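Side-chain contacts in substrate binding periplasmic protein (Ralstonia solanacearum, PDB 3LOP), which probably binds leucine or related amino acids in the periplasm as the substrate-binding component of a transport system, and holds leucine in this crystal: residues A[132-135]-A[136-140]; A[260-263]-A[264-267]. All blocks are in the same frame, centred on the assembly; numbering follows the deposited sequence.

In the fold
Both contacts are local and sit at opposite ends of helices: contact 1 is the C-terminal end of helix 125-138, contact 2 the N-terminal start of helix 263-275. Their centres are about 31 Å apart. Both are partly buried and neither is wholly core: contact 1 buries Met132, Ile133 and Leu136 against helix 152-166 and strand 199-203, contact 2 buries Val264 and Ile265 toward helix 284-303. The chemistry differs with the helix end. At 136-140 a threonine hydroxyl adds a second bond to a carbonyl already used by the helix, and a glycine with positive phi lets the chain turn out. At 260-263 an asparagine carboxamide accepts from the first N-H groups, and an arginine bonds back to a loop carbonyl.

Contact 1: residues A[132-135]-A[136-140]; sequences MITA and LVTIG
Ile133 and Leu136 meet on the buried side of the last turns of helix 125-138, which ends in a Schellman motif with Gly140 at the C-prime position. Their methyls do the touching, Ile133 CD1 lying 4.1 Å from Leu136 CD1 as the two side chains slant across each other. Ile133 CG2 and Val137 CG2 also touch, at 4.3 Å. This flank is packed against the fold: Phe201 of strand 199-203 and Leu165 of helix 152-166 cover Ile133, while Ala199 meets Leu136. In the backbone, the bond from Val137 N to Ile133 O is nearly straight, with an N-H...O angle of 171°.

The other flank turns to solvent through the exposed Thr138 and Ile139. Here Thr138 folds its hydroxyl back along the helix: with chi1 at -62° the OG1 swings to the N side, opposite the carbonyl carbon, and back over the preceding turn. Thr134 does the same one turn earlier, its OG1 bonding to Asp130 O. Gly140, at positive phi, lets Val141 N reach back to Leu136 O while its own N bonds to Val137 O at 3.0 Å. Thr134 O takes two bonds, from Thr138 N at 2.9 Å and from Thr138 OG1 at 2.7 Å, the donors arriving from opposite faces of the carbonyl plane.

Contact 2: residues A[260-263]-A[264-267]; sequences SVNP and VIRE
Asn262, with an extended backbone (psi 133°), stands at the N-cap position and hands the chain to Pro263, where helix 263-275 starts, so that Arg266 N can reach back to Asn262 O at 2.8 Å and Glu267 N to Pro263 O. The Asn262 side chain caps the new helix. Its CG is anti to the backbone N (chi1 171°), an arrangement that turns the carboxamide over the first turn. OD1 accepts from Ile265 N at 3.2 Å, with an N-H...O angle of 156°; Ile265 N lies in the plane of the carboxamide, at a lone pair of OD1. A second bond, weak and bent, comes from Val264 N, 2.8 Å from OD1. Ile265 runs about at right angles to the asparagine, and its CG1 packs 3.9 Å from Asn262 CB. Beyond it Val287 of helix 284-303 covers Ile265, while Val291 covers Val264.

On the solvent flank, Arg266 curls back toward the loop through a bend at chi3. Its aliphatic part lies along the loop, CG only 3.1 Å from Ser260 O. NE then donates to Val261 O at 3.0 Å, coming from well out of the carbonyl plane and missing its lone pairs. The guanidinium thereby lies across Pro263, the first residue of the helix: Pro263 CA sits over one face, nearer its border than its centre, and NH2 comes 3.6 Å from Pro263 CG. Glu267 leaves this group altogether, extending to Lys294 in a salt bridge and to Trp35 in a hydrogen bond.

The chemistry suggests a division of labour: the neutral carboxamide offers one oxygen to two N-H groups of the first turn, binding Ile265 N well and Val264 N weakly, while the arginine ties the helix start to the carbonyl of the loop that leads into it.

Contact 1: residues A[132-135]-A[136-140]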
HETATM    1  N   MSE A 132       2.797  -0.370 -16.258  1.00  6.78           N
HETATM    2  CA  MSE A 132       4.068   0.348 -16.365  1.00  6.99           C
HETATM    3  C   MSE A 132       5.067  -0.276 -17.332  1.00  7.82           C
HETATM    4  O   MSE A 132       5.691   0.429 -18.126  1.00  6.87           O
HETATM    5  CB  MSE A 132       4.737   0.471 -14.992  1.00  7.87           C
HETATM    6  CG  MSE A 132       4.081   1.465 -14.057  1.00  8.29           C
HETATM    7 SE   MSE A 132       5.098   1.686 -12.425  1.00 16.38          SE
HETATM    8  CE  MSE A 132       4.307   0.262 -11.387  1.00  9.01           C
ATOM      9  N   ILE A 133       5.234  -1.591 -17.255  1.00  7.22           N
ATOM     10  CA  ILE A 133       6.180  -2.266 -18.130  1.00  7.18           C
ATOM     11  C   ILE A 133       5.721  -2.219 -19.584  1.00  7.68           C
ATOM     12  O   ILE A 133       6.522  -1.974 -20.484  1.00  8.13           O
ATOM     13  CB  ILE A 133       6.402  -3.733 -17.682  1.00  7.42           C
ATOM     14  CG1 ILE A 133       7.006  -3.753 -16.274  1.00  7.22           C
ATOM     15  CG2 ILE A 133       7.331  -4.448 -18.654  1.00  7.98           C
ATOM     16  CD1 ILE A 133       8.352  -3.056 -16.170  1.00  9.43           C
ATOM     17  N   THR A 134       4.431  -2.432 -19.817  1.00  7.19           N
ATOM     18  CA  THR A 134       3.920  -2.392 -21.183  1.00  8.26           C
ATOM     19  C   THR A 134       4.118  -0.999 -21.776  1.00  7.92           C
ATOM     20  O   THR A 134       4.386  -0.858 -22.969  1.00  8.07           O
ATOM     21  CB  THR A 134       2.430  -2.775 -21.236  1.00  9.10           C
ATOM     22  OG1 THR A 134       2.277  -4.126 -20.790  1.00 11.77           O
ATOM     23  CG2 THR A 134       1.896  -2.662 -22.656  1.00 11.13           C
ATOM     24  N   ALA A 135       3.991   0.027 -20.939  1.00  6.63           N
ATOM     25  CA  ALA A 135       4.184   1.399 -21.397  1.00  6.87           C
ATOM     26  C   ALA A 135       5.630   1.581 -21.856  1.00  7.55           C
ATOM     27  O   ALA A 135       5.886   2.214 -22.881  1.00  8.81           O
ATOM     28  CB  ALA A 135       3.857   2.380 -20.276  1.00  6.97           C
ATOM     29  N   LEU A 136       6.570   1.019 -21.098  1.00  6.75           N
ATOM     30  CA  LEU A 136       7.989   1.118 -21.440  1.00  8.22           C
ATOM     31  C   LEU A 136       8.280   0.408 -22.755  1.00  6.87           C
ATOM     32  O   LEU A 136       8.943   0.957 -23.637  1.00  6.66           O
ATOM     33  CB  LEU A 136       8.858   0.499 -20.341  1.00  9.13           C
ATOM     34  CG  LEU A 136       9.026   1.242 -19.011  1.00 12.37           C
ATOM     35  CD1 LEU A 136       9.776   0.350 -18.038  1.00 12.89           C
ATOM     36  CD2 LEU A 136       9.777   2.540 -19.225  1.00 13.96           C
ATOM     37  N   VAL A 137       7.785  -0.819 -22.874  1.00  7.00           N
ATOM     38  CA  VAL A 137       7.986  -1.610 -24.080  1.00  6.57           C
ATOM     39  C   VAL A 137       7.395  -0.893 -25.288  1.00  6.52           C
ATOM     40  O   VAL A 137       7.999  -0.862 -26.360  1.00  5.60           O
ATOM     41  CB  VAL A 137       7.329  -3.006 -23.941  1.00  5.39           C
ATOM     42  CG1 VAL A 137       7.346  -3.739 -25.276  1.00  7.64           C
ATOM     43  CG2 VAL A 137       8.066  -3.825 -22.891  1.00  6.34           C
ATOM     44  N   THR A 138       6.216  -0.303 -25.107  1.00  7.13           N
ATOM     45  CA  THR A 138       5.554   0.393 -26.201  1.00  7.71           C
ATOM     46  C   THR A 138       6.374   1.564 -26.734  1.00  9.21           C
ATOM     47  O   THR A 138       6.314   1.871 -27.926  1.00  9.12           O
ATOM     48  CB  THR A 138       4.155   0.883 -25.774  1.00  8.89           C
ATOM     49  OG1 THR A 138       3.344  -0.252 -25.437  1.00  9.52           O
ATOM     50  CG2 THR A 138       3.482   1.656 -26.908  1.00 10.76           C
ATOM     51  N   ILE A 139       7.144   2.214 -25.864  1.00  9.44           N
ATOM     52  CA  ILE A 139       7.965   3.339 -26.299  1.00 10.76           C
ATOM     53  C   ILE A 139       9.362   2.911 -26.744  1.00 10.07           C
ATOM     54  O   ILE A 139      10.225   3.753 -26.976  1.00 11.05           O
ATOM     55  CB  ILE A 139       8.102   4.425 -25.203  1.00 13.76           C
ATOM     56  CG1 ILE A 139       8.806   3.858 -23.973  1.00 16.24           C
ATOM     57  CG2 ILE A 139       6.729   4.966 -24.844  1.00 17.33           C
ATOM     58  CD1 ILE A 139       9.129   4.903 -22.925  1.00 20.76           C
ATOM     59  N   GLY A 140       9.588   1.605 -26.844  1.00  8.66           N
ATOM     60  CA  GLY A 140      10.874   1.121 -27.319  1.00  7.30           C
ATOM     61  C   GLY A 140      11.919   0.617 -26.345  1.00  7.10           C
ATOM     62  O   GLY A 140      13.006   0.221 -26.773  1.00  7.94           O
TER

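Contact 2: residues A[260-263]-A[264-267]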
ATOM      1  N   SER A 260      -6.100  18.232  -5.293  1.00  9.16           N
ATOM      2  CA  SER A 260      -6.833  18.750  -4.145  1.00  9.73           C
ATOM      3  C   SER A 260      -8.351  18.746  -4.297  1.00  8.31           C
ATOM      4  O   SER A 260      -9.064  18.665  -3.299  1.00  9.60           O
ATOM      5  CB  SER A 260      -6.355  20.166  -3.807  1.00 12.15           C
ATOM      6  OG  SER A 260      -6.636  21.069  -4.859  1.00 14.84           O
ATOM      7  N   VAL A 261      -8.850  18.820  -5.529  1.00  6.94           N
ATOM      8  CA  VAL A 261     -10.297  18.831  -5.731  1.00  7.13           C
ATOM      9  C   VAL A 261     -10.954  17.457  -5.677  1.00  6.05           C
ATOM     10  O   VAL A 261     -12.178  17.359  -5.636  1.00  6.21           O
ATOM     11  CB  VAL A 261     -10.702  19.507  -7.067  1.00  7.24           C
ATOM     12  CG1 VAL A 261     -10.214  20.949  -7.092  1.00  8.80           C
ATOM     13  CG2 VAL A 261     -10.156  18.721  -8.244  1.00  7.47           C
ATOM     14  N   ASN A 262     -10.155  16.394  -5.681  1.00  5.04           N
ATOM     15  CA  ASN A 262     -10.729  15.055  -5.604  1.00  5.20           C
ATOM     16  C   ASN A 262     -11.519  14.955  -4.294  1.00  4.58           C
ATOM     17  O   ASN A 262     -11.030  15.353  -3.240  1.00  5.31           O
ATOM     18  CB  ASN A 262      -9.614  14.009  -5.644  1.00  5.36           C
ATOM     19  CG  ASN A 262     -10.119  12.613  -5.349  1.00  8.04           C
ATOM     20  OD1 ASN A 262     -10.283  12.234  -4.190  1.00  7.65           O
ATOM     21  ND2 ASN A 262     -10.385  11.846  -6.397  1.00  9.29           N
ATOM     22  N   PRO A 263     -12.759  14.434  -4.349  1.00  4.48           N
ATOM     23  CA  PRO A 263     -13.598  14.304  -3.149  1.00  4.09           C
ATOM     24  C   PRO A 263     -12.959  13.626  -1.937  1.00  3.14           C
ATOM     25  O   PRO A 263     -13.168  14.064  -0.809  1.00  3.63           O
ATOM     26  CB  PRO A 263     -14.814  13.535  -3.658  1.00  4.26           C
ATOM     27  CG  PRO A 263     -14.935  14.020  -5.066  1.00  4.83           C
ATOM     28  CD  PRO A 263     -13.501  14.014  -5.551  1.00  5.18           C
ATOM     29  N   VAL A 264     -12.198  12.561  -2.160  1.00  3.46           N
ATOM     30  CA  VAL A 264     -11.562  11.870  -1.044  1.00  3.44           C
ATOM     31  C   VAL A 264     -10.490  12.759  -0.420  1.00  3.38           C
ATOM     32  O   VAL A 264     -10.372  12.839   0.803  1.00  4.12           O
ATOM     33  CB  VAL A 264     -10.925  10.534  -1.496  1.00  3.14           C
ATOM     34  CG1 VAL A 264     -10.204   9.877  -0.325  1.00  3.62           C
ATOM     35  CG2 VAL A 264     -11.999   9.602  -2.029  1.00  3.63           C
ATOM     36  N   ILE A 265      -9.719  13.436  -1.267  1.00  3.22           N
ATOM     37  CA  ILE A 265      -8.666  14.319  -0.784  1.00  2.51           C
ATOM     38  C   ILE A 265      -9.299  15.489  -0.040  1.00  3.80           C
ATOM     39  O   ILE A 265      -8.789  15.929   0.995  1.00  3.25           O
ATOM     40  CB  ILE A 265      -7.788  14.830  -1.951  1.00  2.44           C
ATOM     41  CG1 ILE A 265      -7.172  13.634  -2.689  1.00  3.05           C
ATOM     42  CG2 ILE A 265      -6.694  15.750  -1.426  1.00  3.34           C
ATOM     43  CD1 ILE A 265      -6.409  12.646  -1.792  1.00  2.97           C
ATOM     44  N   ARG A 266     -10.418  15.988  -0.556  1.00  3.03           N
ATOM     45  CA  ARG A 266     -11.095  17.082   0.120  1.00  4.39           C
ATOM     46  C   ARG A 266     -11.594  16.626   1.487  1.00  3.43           C
ATOM     47  O   ARG A 266     -11.465  17.360   2.466  1.00  4.33           O
ATOM     48  CB  ARG A 266     -12.252  17.632  -0.727  1.00  4.18           C
ATOM     49  CG  ARG A 266     -11.761  18.597  -1.799  1.00  5.61           C
ATOM     50  CD  ARG A 266     -12.871  19.409  -2.448  1.00  7.96           C
ATOM     51  NE  ARG A 266     -13.649  18.649  -3.420  1.00  9.55           N
ATOM     52  CZ  ARG A 266     -14.848  18.128  -3.180  1.00  8.57           C
ATOM     53  NH1 ARG A 266     -15.414  18.281  -1.992  1.00  8.68           N
ATOM     54  NH2 ARG A 266     -15.486  17.470  -4.138  1.00  7.84           N
ATOM     55  N   GLU A 267     -12.143  15.415   1.568  1.00  2.59           N
ATOM     56  CA  GLU A 267     -12.624  14.930   2.859  1.00  3.33           C
ATOM     57  C   GLU A 267     -11.460  14.739   3.832  1.00  3.18           C
ATOM     58  O   GLU A 267     -11.583  15.018   5.026  1.00  3.46           O
ATOM     59  CB  GLU A 267     -13.403  13.613   2.715  1.00  3.28           C
ATOM     60  CG  GLU A 267     -14.131  13.251   4.016  1.00  3.21           C
ATOM     61  CD  GLU A 267     -14.818  11.898   4.004  1.00  5.39           C
ATOM     62  OE1 GLU A 267     -14.753  11.187   2.980  1.00  4.80           O
ATOM     63  OE2 GLU A 267     -15.428  11.549   5.038  1.00  6.08           O
TER